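Local coordinates for protein NG, ng-dimethylarginine dimethylaminohydrolase (Pseudomonas aeruginosa, PDB 1H70) that hydrolyses asymmetric dimethylarginine and monomethylarginine, inhibitors of nitric oxide synthase, to citrulline and dimethylamine or methylamine, at residues Asp56-Asp61 with Thr90-Glu95; Leu70-Cys75 with Asp124-Gly129; Ser154-Glu159 with Pro186-Phe191; Val213-Gly218 with Glu224-Leu229. The protein carries 1 engineered substitution. All coordinates share one frame; numbering follows the deposited sequence.

Contact 1 (Asp56-Asp61 with Thr90-Glu95); sequences DERFPD and TEIIEE. With CIR (citrulline), chain B.
D56 and I92 make the centre of this contact, where a surface loop meets helix 89-100. From the base outward, D56 CB lies 4.0 Å from I92 CD1. CG turns anti to the backbone N (chi1 -168°) and brings the carboxylate past the end of the isoleucine toward R58. D56 OD1 takes two donors, R58 NE on its syn lone pair and the backbone R58 N on the anti side, tilted out of the carboxylate plane, 3.1 Å away. D56 OD2, at the tip, receives R58 NH2 at 2.9 Å in a nearly straight bond (170°), again on the syn side, and lies 3.6 Å from I92 CG2. The side-on, two-nitrogen grip sets carboxylate and guanidinium close to one plane and fixes the rotation of both. R58 NH2 also comes within 3.6 Å of I92 CG2, and F59 CD1 approaches I92 CD1 at 3.9 Å, so the isoleucine's two methyl groups meet the salt bridge and the phenyl ring. Two residues beyond F59, D61 OD1 accepts a hydrogen bond from the amino N of bound citrulline at 2.7 Å. D56 to F59 is a type I turn whose first residue also makes an Asx turn, leading the loop into the substrate pocket.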
loop_
_atom_site.group_PDB
_atom_site.type_symbol
_atom_site.label_atom_id
_atom_site.label_comp_id
_atom_site.label_asym_id
_atom_site.label_seq_id
_atom_site.Cartn_x
_atom_site.Cartn_y
_atom_site.Cartn_z
ATOM N N ASP A 56 8.569 -13.408 -9.582
ATOM C CA ASP A 56 9.127 -13.092 -10.907
ATOM C C ASP A 56 10.515 -12.549 -10.620
ATOM O O ASP A 56 10.650 -11.442 -10.121
ATOM C CB ASP A 56 8.310 -12.058 -11.652
ATOM C CG ASP A 56 8.710 -11.947 -13.110
ATOM O OD1 ASP A 56 9.923 -12.078 -13.442
ATOM O OD2 ASP A 56 7.835 -11.785 -13.986
ATOM N N GLU A 57 11.542 -13.331 -10.936
ATOM C CA GLU A 57 12.917 -12.928 -10.668
ATOM C C GLU A 57 13.387 -11.664 -11.375
ATOM O O GLU A 57 14.326 -10.990 -10.916
ATOM C CB GLU A 57 13.874 -14.095 -11.007
ATOM C CG GLU A 57 13.654 -15.311 -10.131
ATOM C CD GLU A 57 13.924 -14.999 -8.669
ATOM O OE1 GLU A 57 14.747 -14.087 -8.406
ATOM O OE2 GLU A 57 13.323 -15.641 -7.782
ATOM N N ARG A 58 12.751 -11.323 -12.486
ATOM C CA ARG A 58 13.131 -10.130 -13.224
ATOM C C ARG A 58 12.769 -8.849 -12.468
ATOM O O ARG A 58 13.245 -7.805 -12.819
ATOM C CB ARG A 58 12.413 -10.061 -14.572
ATOM C CG ARG A 58 12.670 -11.209 -15.532
ATOM C CD ARG A 58 11.791 -11.057 -16.768
ATOM N NE ARG A 58 10.381 -11.186 -16.393
ATOM C CZ ARG A 58 9.388 -11.210 -17.247
ATOM N NH1 ARG A 58 9.655 -11.143 -18.554
ATOM N NH2 ARG A 58 8.141 -11.332 -16.802
ATOM N N PHE A 59 11.907 -8.949 -11.467
ATOM C CA PHE A 59 11.430 -7.792 -10.723
ATOM C C PHE A 59 11.601 -7.976 -9.213
ATOM O O PHE A 59 10.703 -8.427 -8.510
ATOM C CB PHE A 59 9.959 -7.496 -11.057
ATOM C CG PHE A 59 9.738 -7.127 -12.507
ATOM C CD1 PHE A 59 9.269 -8.085 -13.403
ATOM C CD2 PHE A 59 10.012 -5.853 -12.973
ATOM C CE1 PHE A 59 9.080 -7.774 -14.719
ATOM C CE2 PHE A 59 9.831 -5.532 -14.296
ATOM C CZ PHE A 59 9.364 -6.501 -15.177
ATOM N N PRO A 60 12.777 -7.620 -8.702
ATOM C CA PRO A 60 13.098 -7.764 -7.279
ATOM C C PRO A 60 12.035 -7.234 -6.301
ATOM O O PRO A 60 11.800 -7.817 -5.236
ATOM C CB PRO A 60 14.353 -6.903 -7.144
ATOM C CG PRO A 60 15.045 -7.097 -8.469
ATOM C CD PRO A 60 13.915 -7.093 -9.496
ATOM N N ASP A 61 11.399 -6.127 -6.657
ATOM C CA ASP A 61 10.397 -5.492 -5.792
ATOM C C ASP A 61 8.962 -5.860 -6.157
ATOM O O ASP A 61 8.017 -5.245 -5.639
ATOM C CB ASP A 61 10.545 -3.973 -5.882
ATOM C CG ASP A 61 11.795 -3.452 -5.208
ATOM O OD1 ASP A 61 11.859 -3.558 -3.961
ATOM O OD2 ASP A 61 12.713 -2.920 -5.881
ATOM N N THR A 90 3.628 -3.725 -14.176
ATOM C CA THR A 90 2.225 -3.612 -14.572
ATOM C C THR A 90 1.827 -4.738 -15.515
ATOM O O THR A 90 0.700 -5.209 -15.497
ATOM C CB THR A 90 1.935 -2.256 -15.252
ATOM O OG1 THR A 90 2.845 -2.050 -16.339
ATOM C CG2 THR A 90 2.157 -1.121 -14.251
ATOM N N GLU A 91 2.773 -5.162 -16.359
ATOM C CA GLU A 91 2.507 -6.198 -17.351
ATOM C C GLU A 91 2.232 -7.574 -16.764
ATOM O O GLU A 91 1.398 -8.311 -17.298
ATOM C CB GLU A 91 3.682 -6.303 -18.339
ATOM C CG GLU A 91 3.988 -5.005 -19.065
ATOM C CD GLU A 91 2.944 -4.632 -20.097
ATOM O OE1 GLU A 91 2.552 -3.448 -20.155
ATOM O OE2 GLU A 91 2.504 -5.512 -20.862
ATOM N N ILE A 92 2.919 -7.915 -15.684
ATOM C CA ILE A 92 2.758 -9.223 -15.068
ATOM C C ILE A 92 1.572 -9.295 -14.124
ATOM O O ILE A 92 1.206 -10.379 -13.654
ATOM C CB ILE A 92 4.075 -9.676 -14.376
ATOM C CG1 ILE A 92 4.545 -8.654 -13.345
ATOM C CG2 ILE A 92 5.157 -9.890 -15.411
ATOM C CD1 ILE A 92 5.655 -9.202 -12.475
ATOM N N ILE A 93 0.924 -8.166 -13.865
ATOM C CA ILE A 93 -0.267 -8.193 -13.012
ATOM C C ILE A 93 -1.547 -7.932 -13.777
ATOM O O ILE A 93 -2.637 -8.134 -13.242
ATOM C CB ILE A 93 -0.149 -7.223 -11.844
ATOM C CG1 ILE A 93 -1.080 -7.661 -10.693
ATOM C CG2 ILE A 93 -0.463 -5.809 -12.296
ATOM C CD1 ILE A 93 -0.705 -7.094 -9.360
ATOM N N GLU A 94 -1.416 -7.471 -15.018
ATOM C CA GLU A 94 -2.568 -7.122 -15.839
ATOM C C GLU A 94 -3.604 -8.239 -16.023
ATOM O O GLU A 94 -4.795 -7.972 -15.970
ATOM C CB GLU A 94 -2.164 -6.556 -17.206
ATOM C CG GLU A 94 -3.368 -5.887 -17.862
ATOM C CD GLU A 94 -3.078 -4.685 -18.732
ATOM O OE1 GLU A 94 -2.104 -3.934 -18.467
ATOM O OE2 GLU A 94 -3.866 -4.481 -19.695
ATOM N N GLU A 95 -3.162 -9.475 -16.229
ATOM C CA GLU A 95 -4.109 -10.572 -16.447
ATOM C C GLU A 95 -5.009 -10.808 -15.227
ATOM O O GLU A 95 -6.226 -11.012 -15.342
ATOM C CB GLU A 95 -3.331 -11.831 -16.855
HETATM C C CIR B . 10.668 0.408 -3.882
HETATM O O CIR B . 9.880 0.689 -4.836
HETATM O OXT CIR B . 11.663 1.200 -3.613
HETATM C CA CIR B . 10.411 -0.800 -3.022
HETATM N N CIR B . 11.687 -1.320 -2.495
HETATM C C3 CIR B . 9.451 -0.425 -1.866
HETATM C C4 CIR B . 8.055 -0.114 -2.435
HETATM C C5 CIR B . 7.129 0.289 -1.301
HETATM N N6 CIR B . 5.766 0.528 -1.794
HETATM C C7 CIR B . 4.707 0.733 -1.028
HETATM O O7 CIR B . 4.762 0.735 0.212
HETATM N N8 CIR B . 3.517 0.931 -1.627
#

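Contact 2 (Leu70-Cys75 with Asp124-Gly129); sequences LCTSRC and DHFYIG
The beta hairpin of strands 69-71 and 76-78 presents L70 and T72 to F126 on strand 125-130. L70 CD2 sits 4.0 Å from F126 CD2, and T72 CG2 comes closer, 3.6 Å from F126 CZ, so one leucine methyl and one threonine methyl meet the ring obliquely along its CD2, CE2 and CZ atoms. The contact thus joins two separate three-stranded sheets of the pentein fold, the propeller-like architecture of this enzyme family, and L146 of helix 136-148 also packs on F126. T72 turns its hydroxyl back into its own turn: with chi1 at 78°, OG1 of T72 accepts a hydrogen bond from R74 N at 3.1 Å, an ST turn, and donates to C75 O at 2.9 Å. T72 N donates to the same carbonyl, so two bonds from one residue grip it. Farther out, R74 NH2 and D124 OD2 form a long salt bridge of 4.0 Å, their planes 60° apart, while R74 NH1 bonds to the carbonyl of H149.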
loop_
_atom_site.group_PDB
_atom_site.type_symbol
_atom_site.label_atom_id
_atom_site.label_comp_id
_atom_site.label_asym_id
_atom_site.label_seq_id
_atom_site.Cartn_x
_atom_site.Cartn_y
_atom_site.Cartn_z
ATOM N N LEU A 70 -4.309 0.316 -8.844
ATOM C CA LEU A 70 -5.239 0.827 -7.849
ATOM C C LEU A 70 -6.575 0.137 -8.106
ATOM O O LEU A 70 -7.189 0.344 -9.152
ATOM C CB LEU A 70 -5.432 2.338 -7.954
ATOM C CG LEU A 70 -6.422 2.893 -6.929
ATOM C CD1 LEU A 70 -5.794 2.874 -5.530
ATOM C CD2 LEU A 70 -6.885 4.329 -7.336
ATOM N N CYS A 71 -7.031 -0.669 -7.153
ATOM C CA CYS A 71 -8.318 -1.345 -7.297
ATOM C C CYS A 71 -9.377 -0.611 -6.481
ATOM O O CYS A 71 -9.200 -0.442 -5.284
ATOM C CB CYS A 71 -8.207 -2.768 -6.765
ATOM S SG CYS A 71 -6.983 -3.691 -7.700
ATOM N N THR A 72 -10.463 -0.202 -7.120
ATOM C CA THR A 72 -11.553 0.459 -6.409
ATOM C C THR A 72 -12.822 -0.378 -6.526
ATOM O O THR A 72 -12.805 -1.475 -7.072
ATOM C CB THR A 72 -11.812 1.892 -6.950
ATOM O OG1 THR A 72 -12.553 1.807 -8.181
ATOM C CG2 THR A 72 -10.500 2.601 -7.285
ATOM N N SER A 73 -13.946 0.118 -6.009
ATOM C CA SER A 73 -15.199 -0.631 -6.123
ATOM C C SER A 73 -15.844 -0.472 -7.486
ATOM O O SER A 73 -16.817 -1.169 -7.800
ATOM C CB SER A 73 -16.204 -0.109 -5.087
ATOM O OG SER A 73 -16.328 1.295 -5.267
ATOM N N ARG A 74 -15.324 0.444 -8.293
ATOM C CA ARG A 74 -15.900 0.729 -9.602
ATOM C C ARG A 74 -15.014 0.327 -10.774
ATOM O O ARG A 74 -15.524 0.077 -11.868
ATOM C CB ARG A 74 -16.182 2.228 -9.742
ATOM C CG ARG A 74 -16.880 2.871 -8.545
ATOM C CD ARG A 74 -18.374 3.030 -8.688
ATOM N NE ARG A 74 -18.966 3.478 -7.432
ATOM C CZ ARG A 74 -19.229 4.738 -7.086
ATOM N NH1 ARG A 74 -18.953 5.751 -7.892
ATOM N NH2 ARG A 74 -19.777 4.987 -5.900
ATOM N N CYS A 75 -13.698 0.329 -10.583
ATOM C CA CYS A 75 -12.753 -0.000 -11.640
ATOM C C CYS A 75 -11.362 -0.229 -11.079
ATOM O O CYS A 75 -11.119 0.000 -9.898
ATOM C CB CYS A 75 -12.645 1.147 -12.650
ATOM S SG CYS A 75 -11.938 2.656 -11.931
ATOM N N ASP A 124 -15.149 7.253 -0.778
ATOM C CA ASP A 124 -14.999 7.381 -2.235
ATOM C C ASP A 124 -13.962 8.454 -2.621
ATOM O O ASP A 124 -13.820 8.802 -3.807
ATOM C CB ASP A 124 -16.345 7.674 -2.898
ATOM C CG ASP A 124 -17.366 6.577 -2.698
ATOM O OD1 ASP A 124 -17.007 5.373 -2.658
ATOM O OD2 ASP A 124 -18.588 6.863 -2.594
ATOM N N HIS A 125 -13.222 8.965 -1.636
ATOM C CA HIS A 125 -12.192 9.974 -1.890
ATOM C C HIS A 125 -10.822 9.313 -1.891
ATOM O O HIS A 125 -10.552 8.453 -1.041
ATOM C CB HIS A 125 -12.183 11.123 -0.873
ATOM C CG HIS A 125 -11.343 12.278 -1.317
ATOM N ND1 HIS A 125 -11.806 13.226 -2.207
ATOM C CD2 HIS A 125 -10.055 12.610 -1.049
ATOM C CE1 HIS A 125 -10.844 14.106 -2.450
ATOM N NE2 HIS A 125 -9.775 13.758 -1.749
ATOM N N PHE A 126 -9.979 9.715 -2.839
ATOM C CA PHE A 126 -8.620 9.152 -2.938
ATOM C C PHE A 126 -7.568 10.233 -2.790
ATOM O O PHE A 126 -7.485 11.132 -3.623
ATOM C CB PHE A 126 -8.437 8.403 -4.268
ATOM C CG PHE A 126 -9.271 7.148 -4.375
ATOM C CD1 PHE A 126 -10.620 7.228 -4.707
ATOM C CD2 PHE A 126 -8.723 5.912 -4.117
ATOM C CE1 PHE A 126 -11.388 6.057 -4.796
ATOM C CE2 PHE A 126 -9.468 4.753 -4.195
ATOM C CZ PHE A 126 -10.821 4.838 -4.533
ATOM N N TYR A 127 -6.761 10.167 -1.720
ATOM C CA TYR A 127 -5.710 11.155 -1.504
ATOM C C TYR A 127 -4.468 10.625 -2.202
ATOM O O TYR A 127 -4.076 9.476 -1.975
ATOM C CB TYR A 127 -5.365 11.338 -0.022
ATOM C CG TYR A 127 -6.476 11.955 0.768
ATOM C CD1 TYR A 127 -7.389 11.159 1.414
ATOM C CD2 TYR A 127 -6.603 13.336 0.860
ATOM C CE1 TYR A 127 -8.439 11.707 2.157
ATOM C CE2 TYR A 127 -7.650 13.907 1.596
ATOM C CZ TYR A 127 -8.566 13.073 2.225
ATOM O OH TYR A 127 -9.615 13.628 2.984
ATOM N N ILE A 128 -3.873 11.462 -3.041
ATOM C CA ILE A 128 -2.722 11.070 -3.841
ATOM C C ILE A 128 -1.482 11.917 -3.559
ATOM O O ILE A 128 -1.490 13.130 -3.801
ATOM C CB ILE A 128 -3.065 11.221 -5.339
ATOM C CG1 ILE A 128 -4.295 10.415 -5.728
ATOM C CG2 ILE A 128 -1.847 10.782 -6.174
ATOM C CD1 ILE A 128 -4.704 10.643 -7.196
ATOM N N GLY A 129 -0.412 11.293 -3.050
ATOM C CA GLY A 129 0.800 12.050 -2.761
ATOM C C GLY A 129 1.641 12.379 -3.991
ATOM O O GLY A 129 1.757 11.573 -4.939
#

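Contact 3 (Ser154-Glu159 with Pro186-Phe191); sequences SVVRLE and PEFQDF
The F188 ring meets V156 through its outermost carbon: F188 CZ lies 4.1 Å from V156 CG2, the two side chains arriving from opposite directions. Y127, on the neighbouring strand 125-130, makes an edge-to-face pair with the same ring. Two other flat groups are held by their own segments. F191 has E187 O and F188 C at its edge, in plane, where the chain folds back through the type I turn F188 to F191; the R157 guanidinium has V155 CG1 over the centre of one face. The second touch across the contact belongs to the E187 carboxylate. A bend at chi2 (72°) swings E187 OE1 over to V156, 3.6 Å from its CG1 and 3.9 Å from its CG2, so the oxygen rests against both valine methyls. A water continues from there: it accepts a hydrogen bond from R157 N at 2.9 Å and donates to E187 OE1 at 3.1 Å. Strand 152-157 is outermost in its sheet within the chain, and the 3-10 segment 186-188 packs beside it without any direct hydrogen bond between the two. The chemistry is therefore split: valine and phenylalanine make an apolar touch, and beside it a single water couples a backbone N-H to the carboxylate, which probably eases the cost of setting an acidic oxygen against methyl groups.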
loop_
_atom_site.group_PDB
_atom_site.type_symbol
_atom_site.label_atom_id
_atom_site.label_comp_id
_atom_site.label_asym_id
_atom_site.label_seq_id
_atom_site.Cartn_x
_atom_site.Cartn_y
_atom_site.Cartn_z
ATOM N N SER A 154 -7.631 14.017 -4.657
ATOM C CA SER A 154 -6.951 15.286 -4.413
ATOM C C SER A 154 -5.467 15.003 -4.255
ATOM O O SER A 154 -5.105 13.838 -4.059
ATOM C CB SER A 154 -7.517 15.978 -3.169
ATOM O OG SER A 154 -7.410 15.162 -2.007
ATOM N N VAL A 155 -4.630 16.034 -4.390
ATOM C CA VAL A 155 -3.181 15.860 -4.274
ATOM C C VAL A 155 -2.694 16.325 -2.918
ATOM O O VAL A 155 -3.135 17.385 -2.417
ATOM C CB VAL A 155 -2.421 16.612 -5.388
ATOM C CG1 VAL A 155 -0.916 16.500 -5.246
ATOM C CG2 VAL A 155 -2.827 16.057 -6.735
ATOM N N VAL A 156 -1.824 15.520 -2.312
ATOM C CA VAL A 156 -1.199 15.854 -1.041
ATOM C C VAL A 156 0.286 16.055 -1.312
ATOM O O VAL A 156 0.924 15.200 -1.915
ATOM C CB VAL A 156 -1.363 14.713 0.006
ATOM C CG1 VAL A 156 -0.616 15.068 1.298
ATOM C CG2 VAL A 156 -2.850 14.489 0.315
ATOM N N ARG A 157 0.846 17.175 -0.861
ATOM C CA ARG A 157 2.258 17.450 -1.104
ATOM C C ARG A 157 3.108 16.751 -0.047
ATOM O O ARG A 157 2.713 16.731 1.120
ATOM C CB ARG A 157 2.486 18.969 -1.071
ATOM C CG ARG A 157 1.517 19.763 -1.951
ATOM C CD ARG A 157 1.558 19.392 -3.454
ATOM N NE ARG A 157 0.376 19.953 -4.117
ATOM C CZ ARG A 157 0.138 20.026 -5.413
ATOM N NH1 ARG A 157 1.011 19.581 -6.312
ATOM N NH2 ARG A 157 -1.005 20.559 -5.821
ATOM N N LEU A 158 4.252 16.167 -0.420
ATOM C CA LEU A 158 5.128 15.513 0.571
ATOM C C LEU A 158 6.589 15.675 0.198
ATOM O O LEU A 158 6.921 15.913 -0.951
ATOM C CB LEU A 158 4.793 14.019 0.782
ATOM C CG LEU A 158 4.927 13.105 -0.446
ATOM C CD1 LEU A 158 6.351 12.596 -0.600
ATOM C CD2 LEU A 158 3.932 11.935 -0.370
ATOM N N GLU A 159 7.485 15.550 1.165
ATOM C CA GLU A 159 8.898 15.711 0.828
ATOM C C GLU A 159 9.795 14.708 1.523
ATOM O O GLU A 159 10.865 14.383 0.997
ATOM C CB GLU A 159 9.408 17.127 1.164
ATOM C CG GLU A 159 8.924 18.287 0.294
ATOM C CD GLU A 159 9.190 18.157 -1.210
ATOM O OE1 GLU A 159 10.332 17.851 -1.609
ATOM O OE2 GLU A 159 8.258 18.373 -2.031
ATOM N N PRO A 186 -3.577 20.412 7.160
ATOM C CA PRO A 186 -4.948 20.945 7.237
ATOM C C PRO A 186 -5.971 19.989 6.650
ATOM O O PRO A 186 -7.071 19.892 7.206
ATOM C CB PRO A 186 -4.893 22.220 6.403
ATOM C CG PRO A 186 -3.449 22.625 6.434
ATOM C CD PRO A 186 -2.671 21.330 6.445
ATOM N N GLU A 187 -5.627 19.307 5.551
ATOM C CA GLU A 187 -6.575 18.383 4.919
ATOM C C GLU A 187 -6.981 17.225 5.817
ATOM O O GLU A 187 -7.988 16.585 5.539
ATOM C CB GLU A 187 -6.022 17.633 3.693
ATOM C CG GLU A 187 -5.103 18.104 2.614
ATOM C CD GLU A 187 -3.649 18.318 2.981
ATOM O OE1 GLU A 187 -2.754 17.807 2.267
ATOM O OE2 GLU A 187 -3.391 19.087 3.923
ATOM N N PHE A 188 -6.175 16.887 6.819
ATOM C CA PHE A 188 -6.494 15.718 7.648
ATOM C C PHE A 188 -7.030 16.064 9.058
ATOM O O PHE A 188 -7.244 15.163 9.886
ATOM C CB PHE A 188 -5.253 14.815 7.808
ATOM C CG PHE A 188 -4.641 14.306 6.527
ATOM C CD1 PHE A 188 -3.253 14.212 6.418
ATOM C CD2 PHE A 188 -5.417 13.874 5.468
ATOM C CE1 PHE A 188 -2.658 13.739 5.245
ATOM C CE2 PHE A 188 -4.828 13.395 4.305
ATOM C CZ PHE A 188 -3.463 13.330 4.194
ATOM N N GLN A 189 -7.235 17.346 9.347
ATOM C CA GLN A 189 -7.660 17.726 10.697
ATOM C C GLN A 189 -9.079 17.323 11.129
ATOM O O GLN A 189 -9.362 17.351 12.328
ATOM C CB GLN A 189 -7.393 19.215 10.974
ATOM C CG GLN A 189 -5.919 19.608 10.927
ATOM C CD GLN A 189 -4.973 18.709 11.712
ATOM O OE1 GLN A 189 -5.037 18.621 12.949
ATOM N NE2 GLN A 189 -4.064 18.019 10.969
ATOM N N ASP A 190 -9.978 16.942 10.216
ATOM C CA ASP A 190 -11.285 16.524 10.718
ATOM C C ASP A 190 -11.282 15.021 11.003
ATOM O O ASP A 190 -12.262 14.459 11.451
ATOM C CB ASP A 190 -12.450 17.008 9.865
ATOM C CG ASP A 190 -12.745 18.505 10.058
ATOM O OD1 ASP A 190 -12.272 19.134 11.034
ATOM O OD2 ASP A 190 -13.456 19.115 9.234
ATOM N N PHE A 191 -10.137 14.371 10.771
ATOM C CA PHE A 191 -10.018 12.951 11.076
ATOM C C PHE A 191 -9.642 12.819 12.562
ATOM O O PHE A 191 -9.193 13.777 13.163
ATOM C CB PHE A 191 -8.869 12.301 10.299
ATOM C CG PHE A 191 -9.125 12.103 8.813
ATOM C CD1 PHE A 191 -8.800 13.090 7.907
ATOM C CD2 PHE A 191 -9.657 10.921 8.340
ATOM C CE1 PHE A 191 -9.011 12.926 6.550
ATOM C CE2 PHE A 191 -9.878 10.739 6.978
ATOM C CZ PHE A 191 -9.548 11.739 6.083
HETATM O O HOH W 1 -0.221 19.102 0.986
#

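Contact 4 (Val213-Gly218 with Glu224-Leu229)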
loop_
_atom_site.group_PDB
_atom_site.type_symbol
_atom_site.label_atom_id
_atom_site.label_comp_id
_atom_site.label_asym_id
_atom_site.label_seq_id
_atom_site.Cartn_x
_atom_site.Cartn_y
_atom_site.Cartn_z
ATOM N N VAL A 213 -6.951 -5.371 11.903
ATOM C CA VAL A 213 -5.937 -4.414 11.459
ATOM C C VAL A 213 -4.626 -5.182 11.518
ATOM O O VAL A 213 -4.223 -5.680 12.584
ATOM C CB VAL A 213 -5.859 -3.097 12.238
ATOM C CG1 VAL A 213 -4.563 -2.371 11.862
ATOM C CG2 VAL A 213 -7.018 -2.168 11.909
ATOM N N ILE A 214 -3.983 -5.325 10.365
ATOM C CA ILE A 214 -2.717 -6.057 10.286
ATOM C C ILE A 214 -1.585 -5.044 10.387
ATOM O O ILE A 214 -1.582 -4.044 9.647
ATOM C CB ILE A 214 -2.632 -6.895 9.002
ATOM C CG1 ILE A 214 -3.686 -8.025 9.053
ATOM C CG2 ILE A 214 -1.239 -7.503 8.858
ATOM C CD1 ILE A 214 -3.859 -8.794 7.749
ATOM N N MET A 215 -0.650 -5.247 11.309
ATOM C CA MET A 215 0.408 -4.260 11.508
ATOM C C MET A 215 1.730 -4.987 11.731
ATOM O O MET A 215 1.722 -6.186 12.070
ATOM C CB MET A 215 0.090 -3.399 12.754
ATOM C CG MET A 215 0.243 -4.213 14.031
ATOM S SD MET A 215 -0.015 -3.250 15.568
ATOM C CE MET A 215 1.281 -2.082 15.396
ATOM N N PRO A 216 2.846 -4.283 11.552
ATOM C CA PRO A 216 4.174 -4.868 11.801
ATOM C C PRO A 216 4.339 -5.201 13.288
ATOM O O PRO A 216 3.848 -4.471 14.185
ATOM C CB PRO A 216 5.141 -3.750 11.409
ATOM C CG PRO A 216 4.348 -2.486 11.476
ATOM C CD PRO A 216 2.936 -2.879 11.115
ATOM N N ALA A 217 5.013 -6.313 13.553
ATOM C CA ALA A 217 5.256 -6.730 14.937
ATOM C C ALA A 217 6.427 -5.915 15.501
ATOM O O ALA A 217 7.324 -5.549 14.744
ATOM C CB ALA A 217 5.583 -8.197 14.987
ATOM N N GLY A 218 6.395 -5.629 16.805
ATOM C CA GLY A 218 7.460 -4.866 17.440
ATOM C C GLY A 218 7.201 -3.386 17.680
ATOM O O GLY A 218 8.138 -2.621 17.940
ATOM N N GLU A 224 -1.296 -0.670 20.851
ATOM C CA GLU A 224 -2.307 -0.346 21.870
ATOM C C GLU A 224 -3.234 0.791 21.427
ATOM O O GLU A 224 -4.443 0.781 21.744
ATOM C CB GLU A 224 -1.635 -0.056 23.219
ATOM C CG GLU A 224 -2.612 0.207 24.356
ATOM C CD GLU A 224 -3.497 -0.981 24.707
ATOM O OE1 GLU A 224 -3.245 -2.114 24.247
ATOM O OE2 GLU A 224 -4.469 -0.776 25.469
ATOM N N LYS A 225 -2.695 1.760 20.691
ATOM C CA LYS A 225 -3.518 2.859 20.185
ATOM C C LYS A 225 -4.599 2.318 19.239
ATOM O O LYS A 225 -5.741 2.755 19.277
ATOM C CB LYS A 225 -2.655 3.945 19.548
ATOM C CG LYS A 225 -1.688 4.627 20.512
ATOM C CD LYS A 225 -0.922 5.772 19.848
ATOM C CE LYS A 225 0.154 6.322 20.779
ATOM N NZ LYS A 225 0.130 7.806 20.771
ATOM N N ILE A 226 -4.254 1.324 18.416
ATOM C CA ILE A 226 -5.224 0.704 17.503
ATOM C C ILE A 226 -6.201 -0.220 18.231
ATOM O O ILE A 226 -7.415 -0.143 18.065
ATOM C CB ILE A 226 -4.445 -0.094 16.425
ATOM C CG1 ILE A 226 -3.466 0.863 15.746
ATOM C CG2 ILE A 226 -5.400 -0.733 15.417
ATOM C CD1 ILE A 226 -2.449 0.174 14.828
ATOM N N ALA A 227 -5.665 -1.092 19.071
ATOM C CA ALA A 227 -6.475 -2.048 19.817
ATOM C C ALA A 227 -7.611 -1.405 20.609
ATOM O O ALA A 227 -8.759 -1.886 20.617
ATOM C CB ALA A 227 -5.558 -2.829 20.801
ATOM N N ARG A 228 -7.304 -0.297 21.270
ATOM C CA ARG A 228 -8.309 0.384 22.075
ATOM C C ARG A 228 -9.457 0.949 21.251
ATOM O O ARG A 228 -10.559 1.150 21.760
ATOM C CB ARG A 228 -7.643 1.427 22.954
ATOM C CG ARG A 228 -6.660 0.778 23.909
ATOM C CD ARG A 228 -6.111 1.782 24.897
ATOM N NE ARG A 228 -7.220 2.385 25.635
ATOM C CZ ARG A 228 -7.782 1.802 26.679
ATOM N NH1 ARG A 228 -7.332 0.625 27.082
ATOM N NH2 ARG A 228 -8.789 2.390 27.310
ATOM N N LEU A 229 -9.234 1.165 19.961
ATOM C CA LEU A 229 -10.301 1.661 19.116
ATOM C C LEU A 229 -11.357 0.587 18.838
ATOM O O LEU A 229 -12.485 0.927 18.468
ATOM C CB LEU A 229 -9.737 2.281 17.838
ATOM C CG LEU A 229 -9.052 3.624 18.129
ATOM C CD1 LEU A 229 -8.008 3.943 17.087
ATOM C CD2 LEU A 229 -10.082 4.731 18.244
#
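V213 and I226 bring strand 212-216 and helix 220-227 nearest each other, their CA atoms 8.0 Å apart with no hydrogen bond between the two segments. This is the first half of a beta-alpha-beta crossover: the chain leaves the strand, turns into the helix and returns as strand 232-236, which pairs in parallel with 212-216. V213 and M215, two residues apart and so on one side of the strand, both point at the helix, and I226 answers them with a different branch each. I226 CG2 nests on V213, 4.0 Å from V213 CB and 4.0 Å from V213 CG1, with V213 CG2 at 4.1 Å, so one methyl sits against the whole branched end of the valine; the two side chains cross at about a right angle. V233 of the returning strand touches I226 as well, so the isoleucine packs on both strands of the unit. All three residues that touch are buried. The longer arm of I226 lies anti to the carbonyl carbon (chi1 -56°) and reaches M215, where I226 CD1 rests 4.3 Å from M215 SD.

From the N terminus, the chain enters contact 1 at 56-61 and opens contact 2 at 70-75 before helix 89-100 closes contact 1; contact 2 closes later, at 124-129, so the two loops cross. Their nearest atoms stay about 7 Å apart. Contact 3 follows in series, closing the excursion between 159 and 186, and shares a sheet with contact 2: strands 125-130 and 152-157 are neighbours, I128 O lying 2.8 Å from V156 N. Contact 4 comes last and closes the shortest loop, strand to following helix. Contacts 3 and 4 each lie across the chain's centre from contact 1.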